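Minor structural protein 5 (Lactococcus phage Tuc2009, PDB 5E7T) is a phage baseplate protein (BppA type) that probably binds saccharides on the host cell surface through a galactose-binding-like beta-sandwich domain. Local coordinates at residues V32-K37 with T189-S194; N45-E50 with V65-G70; Y53-M58 with S172-V177; S89-F94 with R176-K181. All coordinates share one frame; numbering follows the deposited sequence.

Contact 1 (V32-K37 with T189-S194)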
loop_
_atom_site.group_PDB
_atom_site.type_symbol
_atom_site.label_atom_id
_atom_site.label_comp_id
_atom_site.label_asym_id
_atom_site.label_seq_id
_atom_site.Cartn_x
_atom_site.Cartn_y
_atom_site.Cartn_z
ATOM N N VAL B 32 37.051 -4.771 30.671
ATOM C CA VAL B 32 35.744 -5.371 30.370
ATOM C C VAL B 32 35.642 -6.783 30.985
ATOM O O VAL B 32 36.516 -7.625 30.730
ATOM C CB VAL B 32 35.541 -5.445 28.828
ATOM C CG1 VAL B 32 34.233 -6.129 28.485
ATOM C CG2 VAL B 32 35.603 -4.073 28.176
ATOM N N ASN B 33 34.540 -7.064 31.716
ATOM C CA ASN B 33 34.288 -8.351 32.382
ATOM C C ASN B 33 35.356 -8.696 33.446
ATOM O O ASN B 33 35.693 -9.868 33.624
ATOM C CB ASN B 33 34.097 -9.496 31.372
ATOM C CG ASN B 33 33.435 -10.717 31.949
ATOM O OD1 ASN B 33 32.504 -10.628 32.753
ATOM N ND2 ASN B 33 33.918 -11.888 31.559
ATOM N N SER B 34 35.851 -7.681 34.184
ATOM C CA SER B 34 36.844 -7.877 35.238
ATOM C C SER B 34 36.325 -8.762 36.371
ATOM O O SER B 34 37.115 -9.290 37.154
ATOM C CB SER B 34 37.357 -6.539 35.773
ATOM O OG SER B 34 36.326 -5.641 36.137
ATOM N N SER B 35 35.003 -8.950 36.426
ATOM C CA SER B 35 34.303 -9.747 37.429
ATOM C C SER B 35 34.333 -11.263 37.150
ATOM O O SER B 35 33.868 -12.038 37.992
ATOM C CB SER B 35 32.866 -9.262 37.544
ATOM O OG SER B 35 32.386 -8.853 36.272
ATOM N N ALA B 36 34.881 -11.678 35.985
ATOM C CA ALA B 36 34.961 -13.060 35.499
ATOM C C ALA B 36 33.622 -13.808 35.527
ATOM O O ALA B 36 33.570 -14.974 35.950
ATOM C CB ALA B 36 36.030 -13.834 36.247
ATOM N N LYS B 37 32.538 -13.119 35.079
ATOM C CA LYS B 37 31.154 -13.612 35.030
ATOM C C LYS B 37 31.072 -14.834 34.143
ATOM O O LYS B 37 30.326 -15.774 34.426
ATOM C CB LYS B 37 30.246 -12.573 34.357
ATOM C CG LYS B 37 29.871 -11.348 35.126
ATOM C CD LYS B 37 28.971 -10.478 34.228
ATOM C CE LYS B 37 29.691 -9.362 33.478
ATOM N NZ LYS B 37 30.207 -8.287 34.388
ATOM N N THR B 189 42.867 2.694 42.986
ATOM C CA THR B 189 41.717 2.900 43.864
ATOM C C THR B 189 40.950 1.582 43.943
ATOM O O THR B 189 41.262 0.662 43.152
ATOM C CB THR B 189 40.860 4.086 43.378
ATOM O OG1 THR B 189 40.163 3.726 42.187
ATOM C CG2 THR B 189 41.664 5.376 43.188
ATOM N N PRO B 190 39.955 1.436 44.872
ATOM C CA PRO B 190 39.263 0.147 44.997
ATOM C C PRO B 190 38.655 -0.378 43.717
ATOM O O PRO B 190 38.264 0.386 42.832
ATOM C CB PRO B 190 38.222 0.416 46.075
ATOM C CG PRO B 190 38.844 1.447 46.927
ATOM C CD PRO B 190 39.496 2.363 45.932
ATOM N N TYR B 191 38.640 -1.703 43.599
ATOM C CA TYR B 191 38.091 -2.385 42.442
ATOM C C TYR B 191 36.714 -1.837 42.128
ATOM O O TYR B 191 35.895 -1.656 43.020
ATOM C CB TYR B 191 38.012 -3.910 42.655
ATOM C CG TYR B 191 37.248 -4.606 41.552
ATOM C CD1 TYR B 191 37.845 -4.862 40.317
ATOM C CD2 TYR B 191 35.890 -4.869 41.681
ATOM C CE1 TYR B 191 37.123 -5.430 39.267
ATOM C CE2 TYR B 191 35.164 -5.447 40.642
ATOM C CZ TYR B 191 35.783 -5.721 39.435
ATOM O OH TYR B 191 35.060 -6.312 38.439
ATOM N N MET B 192 36.474 -1.566 40.860
ATOM C CA MET B 192 35.180 -1.136 40.372
ATOM C C MET B 192 34.979 -1.787 39.035
ATOM O O MET B 192 35.958 -1.963 38.305
ATOM C CB MET B 192 35.116 0.387 40.199
ATOM C CG MET B 192 35.013 1.142 41.494
ATOM S SD MET B 192 33.490 0.817 42.385
ATOM C CE MET B 192 32.337 1.561 41.315
ATOM N N PRO B 193 33.725 -2.122 38.655
ATOM C CA PRO B 193 33.509 -2.645 37.297
ATOM C C PRO B 193 33.599 -1.487 36.287
ATOM O O PRO B 193 33.919 -0.358 36.675
ATOM C CB PRO B 193 32.117 -3.246 37.383
ATOM C CG PRO B 193 31.431 -2.432 38.433
ATOM C CD PRO B 193 32.456 -1.993 39.403
ATOM N N SER B 194 33.365 -1.758 34.986
ATOM C CA SER B 194 33.437 -0.689 33.993
ATOM C C SER B 194 32.202 0.212 34.059
ATOM O O SER B 194 31.225 -0.149 34.700
ATOM C CB SER B 194 33.682 -1.262 32.603
ATOM O OG SER B 194 32.526 -1.669 31.886
#
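Y191 extends its phenol ring from the 189-194 loop to meet S34, and the polar part of the contact rests on their two hydroxyls. Y191 OH donates to S34 OG at 2.7 Å, with the serine oxygen at the edge of the ring and near its plane. The tyrosine CG is anti to the backbone N (chi1 171°), on a CA-CB bond directed at the 32-37 turn. S35 N also lies near Y191 OH, at 3.3 Å, but the angle is too poor for a hydrogen bond.

The van der Waals part is small and surrounds the same tip. S34 CB stands at the ring edge in plane, 3.7 Å from Y191 CE1, while S35 CB is next to Y191 OH. Both segments are irregular loops: 32-37 precedes the five-stranded sheet of the BppA beta sandwich, and 189-194 follows the last strand of that sandwich, 171-184. N179 and P180 of this strand lie beside Y191 and S34 respectively.

Bonds within 32-37 shape the receiving loop. N33 to A36 form a type I beta turn, closed by A36 N to N33 O at 3.1 Å. K37 folds back so that its NZ donates to S35 OG at 2.9 Å, and N33 ND2 is held by the carbonyls of N38 and E40. On the other segment, M192 O accepts from N29 ND2, while the M192 side chain starts away from 32-37 and packs on P26 and W203.

Contact 2 (N45-E50 with V65-G70)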
loop_
_atom_site.group_PDB
_atom_site.type_symbol
_atom_site.label_atom_id
_atom_site.label_comp_id
_atom_site.label_asym_id
_atom_site.label_seq_id
_atom_site.Cartn_x
_atom_site.Cartn_y
_atom_site.Cartn_z
ATOM N N ASN B 45 40.274 -15.610 26.665
ATOM C CA ASN B 45 41.240 -16.655 26.319
ATOM C C ASN B 45 41.922 -17.310 27.521
ATOM O O ASN B 45 42.980 -17.935 27.379
ATOM C CB ASN B 45 42.245 -16.143 25.300
ATOM C CG ASN B 45 41.586 -15.705 24.017
ATOM O OD1 ASN B 45 41.477 -14.511 23.713
ATOM N ND2 ASN B 45 41.063 -16.655 23.268
ATOM N N PHE B 46 41.260 -17.273 28.684
ATOM C CA PHE B 46 41.699 -18.008 29.875
ATOM C C PHE B 46 41.147 -19.449 29.698
ATOM O O PHE B 46 40.289 -19.654 28.839
ATOM C CB PHE B 46 41.157 -17.342 31.146
ATOM C CG PHE B 46 42.049 -16.234 31.668
ATOM C CD1 PHE B 46 42.204 -15.047 30.959
ATOM C CD2 PHE B 46 42.710 -16.366 32.879
ATOM C CE1 PHE B 46 43.021 -14.030 31.440
ATOM C CE2 PHE B 46 43.532 -15.349 33.354
ATOM C CZ PHE B 46 43.682 -14.191 32.630
ATOM N N ASP B 47 41.659 -20.447 30.427
ATOM C CA ASP B 47 41.160 -21.806 30.246
ATOM C C ASP B 47 39.716 -21.945 30.767
ATOM O O ASP B 47 38.901 -22.625 30.134
ATOM C CB ASP B 47 42.108 -22.848 30.844
ATOM C CG ASP B 47 43.538 -22.850 30.323
ATOM O OD1 ASP B 47 43.755 -22.427 29.148
ATOM O OD2 ASP B 47 44.442 -23.315 31.072
ATOM N N LYS B 48 39.385 -21.223 31.871
ATOM C CA LYS B 48 38.043 -21.185 32.481
ATOM C C LYS B 48 37.847 -19.981 33.406
ATOM O O LYS B 48 38.808 -19.322 33.774
ATOM C CB LYS B 48 37.732 -22.491 33.257
ATOM C CG LYS B 48 38.513 -22.679 34.560
ATOM C CD LYS B 48 38.035 -23.877 35.364
ATOM C CE LYS B 48 39.011 -24.227 36.461
ATOM N NZ LYS B 48 38.844 -25.637 36.911
ATOM N N VAL B 49 36.593 -19.701 33.753
ATOM C CA VAL B 49 36.187 -18.756 34.789
ATOM C C VAL B 49 35.450 -19.644 35.777
ATOM O O VAL B 49 34.798 -20.613 35.376
ATOM C CB VAL B 49 35.409 -17.481 34.393
ATOM C CG1 VAL B 49 36.227 -16.598 33.473
ATOM C CG2 VAL B 49 34.056 -17.805 33.786
ATOM N N GLU B 50 35.642 -19.380 37.053
ATOM C CA GLU B 50 35.177 -20.172 38.180
ATOM C C GLU B 50 35.323 -19.197 39.340
ATOM O O GLU B 50 36.316 -18.441 39.396
ATOM C CB GLU B 50 36.157 -21.353 38.335
ATOM C CG GLU B 50 35.768 -22.471 39.276
ATOM C CD GLU B 50 36.814 -23.568 39.258
ATOM O OE1 GLU B 50 38.009 -23.264 39.495
ATOM O OE2 GLU B 50 36.443 -24.723 38.950
ATOM N N VAL B 65 54.783 -17.589 25.220
ATOM C CA VAL B 65 53.416 -18.083 25.338
ATOM C C VAL B 65 52.579 -16.862 25.667
ATOM O O VAL B 65 52.924 -16.130 26.594
ATOM C CB VAL B 65 53.285 -19.172 26.447
ATOM C CG1 VAL B 65 51.860 -19.728 26.534
ATOM C CG2 VAL B 65 54.290 -20.298 26.239
ATOM N N ASN B 66 51.503 -16.618 24.914
ATOM C CA ASN B 66 50.614 -15.514 25.246
ATOM C C ASN B 66 49.137 -15.884 25.097
ATOM O O ASN B 66 48.811 -16.904 24.477
ATOM C CB ASN B 66 50.971 -14.235 24.495
ATOM C CG ASN B 66 50.676 -14.233 23.028
ATOM O OD1 ASN B 66 49.525 -14.109 22.603
ATOM N ND2 ASN B 66 51.727 -14.266 22.227
ATOM N N LYS B 67 48.257 -15.094 25.734
ATOM C CA LYS B 67 46.797 -15.220 25.663
ATOM C C LYS B 67 46.323 -13.800 25.378
ATOM O O LYS B 67 46.773 -12.877 26.047
ATOM C CB LYS B 67 46.180 -15.778 26.971
ATOM C CG LYS B 67 46.703 -17.157 27.423
ATOM C CD LYS B 67 46.350 -18.324 26.493
ATOM C CE LYS B 67 47.345 -19.459 26.560
ATOM N NZ LYS B 67 46.684 -20.764 26.844
ATOM N N ASP B 68 45.518 -13.603 24.333
ATOM C CA ASP B 68 45.046 -12.272 23.957
ATOM C C ASP B 68 44.061 -11.703 24.973
ATOM O O ASP B 68 43.048 -12.355 25.300
ATOM C CB ASP B 68 44.455 -12.277 22.534
ATOM C CG ASP B 68 43.960 -10.944 22.003
ATOM O OD1 ASP B 68 44.488 -9.897 22.432
ATOM O OD2 ASP B 68 43.058 -10.950 21.133
ATOM N N LEU B 69 44.388 -10.488 25.491
ATOM C CA LEU B 69 43.575 -9.747 26.461
ATOM C C LEU B 69 42.847 -8.590 25.773
ATOM O O LEU B 69 42.146 -7.824 26.435
ATOM C CB LEU B 69 44.426 -9.169 27.595
ATOM C CG LEU B 69 45.348 -10.073 28.428
ATOM C CD1 LEU B 69 46.043 -9.255 29.470
ATOM C CD2 LEU B 69 44.576 -11.185 29.128
ATOM N N GLY B 70 43.015 -8.478 24.456
ATOM C CA GLY B 70 42.463 -7.396 23.649
ATOM C C GLY B 70 40.990 -7.112 23.832
ATOM O O GLY B 70 40.572 -5.952 23.773
HETATM O O HOH W 1 41.902 -13.402 27.510
#
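N45 and K67 meet at one border of the beta sandwich, where the chain entering strand 48-50, an outer strand of the five-stranded sheet, passes strand 63-68, an outer strand of the four-stranded sheet. The two segments do not pair as strands, and the clearest polar link between them is a water. It accepts from N45 N at 2.9 Å and donates to D68 O at 2.7 Å, joining the two backbones.

The rest is mostly van der Waals packing. K67 bends at chi2 (-66°), which brings CD to 3.5 Å from N45 O, so its CB, CG and CD lie against the carbonyl oxygen of N45. Deeper in, L69 CD2 approaches the edge of the F46 ring, near its plane, at 4.0 Å from CE1. F46 is packed further by V56 and V177 and by an edge-to-face stack with F43, while L69 reaches L161 and F42.

Charge plays a looser part. K67 NZ is 4.1 Å from D47 OD1, beyond a salt bridge, although the opposite charges probably attract. The firmer partner of D47 is T57, whose backbone N donates to OD2. D47 and K48 both face E55, forming a classic beta bulge at the start of strand 48-50. On the other side the end of strand 63-68 is marked by an Asx turn, in which G70 N reaches D68 OD1 at 2.9 Å from well above the carboxylate plane. Buried F46 and L69, with D47 and D68 exposed, thus join an outer strand of each sheet at the border of a beta sandwich, here one assigned to the galactose-binding-like clan.

Contact 3 (Y53-M58 with S172-V177)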
loop_
_atom_site.group_PDB
_atom_site.type_symbol
_atom_site.label_atom_id
_atom_site.label_comp_id
_atom_site.label_asym_id
_atom_site.label_seq_id
_atom_site.Cartn_x
_atom_site.Cartn_y
_atom_site.Cartn_z
ATOM N N TYR B 53 37.097 -15.416 39.473
ATOM C CA TYR B 53 38.389 -15.301 38.784
ATOM C C TYR B 53 38.482 -16.125 37.494
ATOM O O TYR B 53 37.621 -16.951 37.212
ATOM C CB TYR B 53 39.526 -15.724 39.773
ATOM C CG TYR B 53 39.411 -17.174 40.217
ATOM C CD1 TYR B 53 39.759 -18.218 39.361
ATOM C CD2 TYR B 53 38.880 -17.502 41.456
ATOM C CE1 TYR B 53 39.539 -19.548 39.714
ATOM C CE2 TYR B 53 38.686 -18.830 41.831
ATOM C CZ TYR B 53 39.013 -19.850 40.955
ATOM O OH TYR B 53 38.842 -21.165 41.316
ATOM N N GLY B 54 39.578 -15.941 36.779
ATOM C CA GLY B 54 39.894 -16.693 35.579
ATOM C C GLY B 54 41.136 -17.529 35.816
ATOM O O GLY B 54 42.092 -17.047 36.433
ATOM N N GLU B 55 41.127 -18.789 35.360
ATOM C CA GLU B 55 42.258 -19.704 35.498
ATOM C C GLU B 55 42.825 -19.973 34.120
ATOM O O GLU B 55 42.060 -20.133 33.169
ATOM C CB GLU B 55 41.835 -21.026 36.187
ATOM C CG GLU B 55 42.994 -21.803 36.802
ATOM C CD GLU B 55 42.653 -23.180 37.332
ATOM O OE1 GLU B 55 42.741 -23.377 38.565
ATOM O OE2 GLU B 55 42.345 -24.076 36.513
ATOM N N VAL B 56 44.157 -19.993 34.005
ATOM C CA VAL B 56 44.867 -20.226 32.744
ATOM C C VAL B 56 46.228 -20.820 33.058
ATOM O O VAL B 56 46.853 -20.451 34.054
ATOM C CB VAL B 56 44.943 -18.958 31.832
ATOM C CG1 VAL B 56 45.912 -17.912 32.381
ATOM C CG2 VAL B 56 45.288 -19.318 30.390
ATOM N N THR B 57 46.672 -21.740 32.203
ATOM C CA THR B 57 47.919 -22.483 32.327
ATOM C C THR B 57 48.830 -22.141 31.159
ATOM O O THR B 57 48.458 -22.324 30.008
ATOM C CB THR B 57 47.582 -23.977 32.402
ATOM O OG1 THR B 57 46.585 -24.206 33.409
ATOM C CG2 THR B 57 48.778 -24.834 32.628
ATOM N N MET B 58 50.008 -21.643 31.460
ATOM C CA MET B 58 51.004 -21.262 30.475
ATOM C C MET B 58 52.071 -22.350 30.446
ATOM O O MET B 58 52.625 -22.669 31.499
ATOM C CB MET B 58 51.619 -19.919 30.851
ATOM C CG MET B 58 50.609 -18.878 31.273
ATOM S SD MET B 58 49.927 -18.050 29.855
ATOM C CE MET B 58 50.814 -16.587 29.899
ATOM N N SER B 172 56.020 -24.612 32.981
ATOM C CA SER B 172 54.571 -24.360 33.035
ATOM C C SER B 172 54.126 -23.883 34.412
ATOM O O SER B 172 54.801 -24.134 35.407
ATOM C CB SER B 172 53.768 -25.592 32.615
ATOM O OG SER B 172 54.211 -26.737 33.323
ATOM N N PHE B 173 53.005 -23.174 34.457
ATOM C CA PHE B 173 52.383 -22.730 35.696
ATOM C C PHE B 173 50.889 -22.550 35.483
ATOM O O PHE B 173 50.437 -22.482 34.342
ATOM C CB PHE B 173 53.043 -21.461 36.301
ATOM C CG PHE B 173 53.042 -20.223 35.437
ATOM C CD1 PHE B 173 51.923 -19.398 35.376
ATOM C CD2 PHE B 173 54.157 -19.882 34.682
ATOM C CE1 PHE B 173 51.917 -18.271 34.557
ATOM C CE2 PHE B 173 54.146 -18.763 33.850
ATOM C CZ PHE B 173 53.028 -17.968 33.794
ATOM N N THR B 174 50.127 -22.490 36.575
ATOM C CA THR B 174 48.695 -22.242 36.531
ATOM C C THR B 174 48.485 -21.043 37.394
ATOM O O THR B 174 49.021 -20.985 38.500
ATOM C CB THR B 174 47.912 -23.462 36.944
ATOM O OG1 THR B 174 48.401 -24.590 36.201
ATOM C CG2 THR B 174 46.452 -23.286 36.709
ATOM N N ILE B 175 47.804 -20.040 36.846
ATOM C CA ILE B 175 47.570 -18.746 37.476
ATOM C C ILE B 175 46.101 -18.415 37.494
ATOM O O ILE B 175 45.381 -18.706 36.536
ATOM C CB ILE B 175 48.415 -17.632 36.780
ATOM C CG1 ILE B 175 48.389 -16.297 37.572
ATOM C CG2 ILE B 175 48.040 -17.439 35.299
ATOM C CD1 ILE B 175 49.216 -15.142 36.978
ATOM N N ARG B 176 45.658 -17.804 38.586
ATOM C CA ARG B 176 44.300 -17.340 38.756
ATOM C C ARG B 176 44.358 -15.831 38.766
ATOM O O ARG B 176 45.239 -15.266 39.414
ATOM C CB ARG B 176 43.699 -17.897 40.029
ATOM C CG ARG B 176 43.368 -19.360 39.863
ATOM C CD ARG B 176 42.846 -19.944 41.134
ATOM N NE ARG B 176 42.393 -21.315 40.937
ATOM C CZ ARG B 176 41.836 -22.048 41.892
ATOM N NH1 ARG B 176 41.645 -21.540 43.103
ATOM N NH2 ARG B 176 41.456 -23.294 41.643
ATOM N N VAL B 177 43.508 -15.179 37.971
ATOM C CA VAL B 177 43.494 -13.728 37.878
ATOM C C VAL B 177 42.127 -13.248 38.342
ATOM O O VAL B 177 41.115 -13.646 37.775
ATOM C CB VAL B 177 43.857 -13.269 36.454
ATOM C CG1 VAL B 177 43.598 -11.784 36.269
ATOM C CG2 VAL B 177 45.304 -13.614 36.114
#
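G54, V56 and M58 pair with V177, I175 and F173 in the five-stranded sheet, and each pair exchanges two backbone hydrogen bonds, so that all six of these amides and their carbonyls are satisfied across the antiparallel strands. The I175 N to V56 O bond, at 3.0 Å, is nearly straight (174° at the hydrogen). At the non-hydrogen-bonded pairs CA-H groups meet the same carbonyls, as R176 CA does G54 O. Residues of these pairs bond outward: E55 with K48, T57 N with D47 OD2, and T174 and R176 with strand 85-98.

On the face bearing E55, T57, T174 and R176 the contacts are largely polar. E55 OE1 takes R176 NE at 3.2 Å and, more weakly, NH2; it lies in the guanidinium plane, while the NE approaches it from the anti side. R176 also covers Y53: CD lies over one face of the ring, 3.9 Å from its centroid, in a CH-pi contact. Y53 OH sits over the centre of the guanidinium but does not bond to it; its hydrogen-bond partner is E50 OE1. T57 OG1 and T174 OG1 share a weak bond at 3.4 Å.

The opposite face is apolar. V56 CG1 and I175 CG2 touch side by side at 3.6 Å. M58 runs alongside F173, its CB over the ring face, with F108 and W97 meeting that ring as well. Polar groups paired on one face and only hydrocarbon, sulfur and aromatic groups on the other imply an amphipathic sheet whose apolar face is turned toward the second sheet of the sandwich.

Contact 4 (S89-F94 with R176-K181); sequences SVDVMF and RVRNPK
V90 and P180 meet at a beta bulge in the middle of the five-stranded sheet of the sandwich, where strands 85-98 and 171-184 run antiparallel. S89 pairs with K181 and D91 with R178, so one residue of the first strand, V90, faces two of the second, N179 and P180. The chain turns a corner at N179, and V90 fills the bend. Its CG2, anti to the backbone N, projects into a hollow walled by V177 CG1 at 3.7 Å, R178 O and the P180 ring, whose CB is 4.0 Å away.

Next along, V92 CG2 lies beside V177 CG2 at 4.0 Å, both pointing the same way, and I175 and I141 extend this apolar patch. On the other face M93 stretches out alongside the aliphatic part of R176; its CE ends 4.0 Å from R176 NH1, with W138 on its flank. At the far end S89 OG rests against K181 CB, while the extended lysine leads on to P190 O and N27 O, which its NZ donates to.

Backbone bonds run in pairs at S89-K181, D91-R178 and M93-R176, resuming on both sides of the bulge. At the D91-R178 pair the side chains also join: R178 turns at chi3 (93°), and D91 OD2 alone accepts from both its NE and its NH2, a salt bridge made side-on to the guanidinium. W138 forms a cation-pi contact with the same guanidinium. NE uses the anti lone pair of D91 OD2 at 2.7 Å, whereas NH2 meets that oxygen at 2.8 Å from 45° above the carboxylate plane.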
loop_
_atom_site.group_PDB
_atom_site.type_symbol
_atom_site.label_atom_id
_atom_site.label_comp_id
_atom_site.label_asym_id
_atom_site.label_seq_id
_atom_site.Cartn_x
_atom_site.Cartn_y
_atom_site.Cartn_z
ATOM N N SER B 89 45.965 -2.620 38.508
ATOM C CA SER B 89 45.845 -3.327 39.803
ATOM C C SER B 89 45.214 -4.696 39.516
ATOM O O SER B 89 44.326 -4.780 38.668
ATOM C CB SER B 89 44.978 -2.543 40.791
ATOM O OG SER B 89 44.332 -1.416 40.210
ATOM N N VAL B 90 45.701 -5.779 40.165
ATOM C CA VAL B 90 45.205 -7.137 39.926
ATOM C C VAL B 90 45.582 -8.049 41.086
ATOM O O VAL B 90 46.641 -7.853 41.694
ATOM C CB VAL B 90 45.705 -7.687 38.551
ATOM C CG1 VAL B 90 47.226 -7.834 38.503
ATOM C CG2 VAL B 90 45.015 -8.987 38.177
ATOM N N ASP B 91 44.692 -9.029 41.400
ATOM C CA ASP B 91 44.889 -10.109 42.369
ATOM C C ASP B 91 45.302 -11.328 41.563
ATOM O O ASP B 91 44.678 -11.652 40.563
ATOM C CB ASP B 91 43.618 -10.416 43.164
ATOM C CG ASP B 91 43.219 -9.353 44.161
ATOM O OD1 ASP B 91 43.949 -8.337 44.281
ATOM O OD2 ASP B 91 42.150 -9.503 44.779
ATOM N N VAL B 92 46.377 -11.976 41.975
ATOM C CA VAL B 92 46.963 -13.083 41.245
ATOM C C VAL B 92 47.312 -14.262 42.176
ATOM O O VAL B 92 47.753 -14.044 43.310
ATOM C CB VAL B 92 48.152 -12.475 40.461
ATOM C CG1 VAL B 92 49.482 -13.148 40.739
ATOM C CG2 VAL B 92 47.845 -12.409 38.983
ATOM N N MET B 93 47.071 -15.498 41.719
ATOM C CA MET B 93 47.353 -16.687 42.526
ATOM C C MET B 93 47.938 -17.796 41.704
ATOM O O MET B 93 47.390 -18.131 40.658
ATOM C CB MET B 93 46.103 -17.169 43.252
ATOM C CG MET B 93 46.212 -18.543 43.832
ATOM S SD MET B 93 45.023 -18.701 45.143
ATOM C CE MET B 93 44.890 -20.357 45.158
ATOM N N PHE B 94 49.039 -18.380 42.183
ATOM C CA PHE B 94 49.675 -19.466 41.472
ATOM C C PHE B 94 49.356 -20.723 42.212
ATOM O O PHE B 94 49.759 -20.872 43.372
ATOM C CB PHE B 94 51.191 -19.240 41.353
ATOM C CG PHE B 94 51.565 -18.060 40.487
ATOM C CD1 PHE B 94 51.521 -16.759 40.991
ATOM C CD2 PHE B 94 51.960 -18.244 39.167
ATOM C CE1 PHE B 94 51.897 -15.676 40.200
ATOM C CE2 PHE B 94 52.306 -17.155 38.373
ATOM C CZ PHE B 94 52.279 -15.881 38.896
ATOM N N ARG B 176 45.658 -17.804 38.586
ATOM C CA ARG B 176 44.300 -17.340 38.756
ATOM C C ARG B 176 44.358 -15.831 38.766
ATOM O O ARG B 176 45.239 -15.266 39.414
ATOM C CB ARG B 176 43.699 -17.897 40.029
ATOM C CG ARG B 176 43.368 -19.360 39.863
ATOM C CD ARG B 176 42.846 -19.944 41.134
ATOM N NE ARG B 176 42.393 -21.315 40.937
ATOM C CZ ARG B 176 41.836 -22.048 41.892
ATOM N NH1 ARG B 176 41.645 -21.540 43.103
ATOM N NH2 ARG B 176 41.456 -23.294 41.643
ATOM N N VAL B 177 43.508 -15.179 37.971
ATOM C CA VAL B 177 43.494 -13.728 37.878
ATOM C C VAL B 177 42.127 -13.248 38.342
ATOM O O VAL B 177 41.115 -13.646 37.775
ATOM C CB VAL B 177 43.857 -13.269 36.454
ATOM C CG1 VAL B 177 43.598 -11.784 36.269
ATOM C CG2 VAL B 177 45.304 -13.614 36.114
ATOM N N ARG B 178 42.106 -12.445 39.422
ATOM C CA ARG B 178 40.916 -11.896 40.076
ATOM C C ARG B 178 40.958 -10.356 40.065
ATOM O O ARG B 178 42.009 -9.757 40.274
ATOM C CB ARG B 178 40.834 -12.430 41.515
ATOM C CG ARG B 178 39.725 -11.841 42.362
ATOM C CD ARG B 178 39.729 -12.464 43.736
ATOM N NE ARG B 178 40.506 -11.697 44.705
ATOM C CZ ARG B 178 40.801 -12.132 45.926
ATOM N NH1 ARG B 178 40.391 -13.325 46.330
ATOM N NH2 ARG B 178 41.511 -11.377 46.753
ATOM N N ASN B 179 39.796 -9.740 39.817
ATOM C CA ASN B 179 39.536 -8.307 39.763
ATOM C C ASN B 179 40.625 -7.466 39.035
ATOM O O ASN B 179 41.140 -6.490 39.613
ATOM C CB ASN B 179 39.272 -7.765 41.149
ATOM C CG ASN B 179 38.214 -8.455 41.970
ATOM O OD1 ASN B 179 38.346 -8.526 43.198
ATOM N ND2 ASN B 179 37.126 -8.925 41.347
ATOM N N PRO B 180 40.970 -7.784 37.756
ATOM C CA PRO B 180 41.931 -6.928 37.042
ATOM C C PRO B 180 41.341 -5.528 36.849
ATOM O O PRO B 180 40.130 -5.383 36.671
ATOM C CB PRO B 180 42.140 -7.665 35.718
ATOM C CG PRO B 180 40.883 -8.410 35.495
ATOM C CD PRO B 180 40.441 -8.847 36.871
ATOM N N LYS B 181 42.176 -4.502 36.947
ATOM C CA LYS B 181 41.737 -3.121 36.834
ATOM C C LYS B 181 42.773 -2.278 36.190
ATOM O O LYS B 181 43.975 -2.428 36.443
ATOM C CB LYS B 181 41.412 -2.523 38.219
ATOM C CG LYS B 181 40.519 -1.267 38.174
ATOM C CD LYS B 181 40.456 -0.538 39.489
ATOM C CE LYS B 181 39.457 0.584 39.435
ATOM N NZ LYS B 181 39.585 1.508 40.593
#

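Overall arrangement
Contacts 3 and 4 lie on the two sides of strand 171-184 in the five-stranded sheet, their centres about 10 Å apart, and share R176 and V177. Contact 2, its centre about 8 Å from that of contact 3, links that sheet's edge to strand 63-68 of the second sheet. Along the chain contact 2 closes early, whereas contacts 3 and 4 wait for the late strand 171-184 and contact 1 for the loop after it. Contact 1, centred about 11 Å from contact 4, touches it where both its loops meet residues 179-181. Contacts 3 and 4 build the sheet, contact 2 joins it to the second sheet, and contact 1 brings together loops leading into and out of the sandwich.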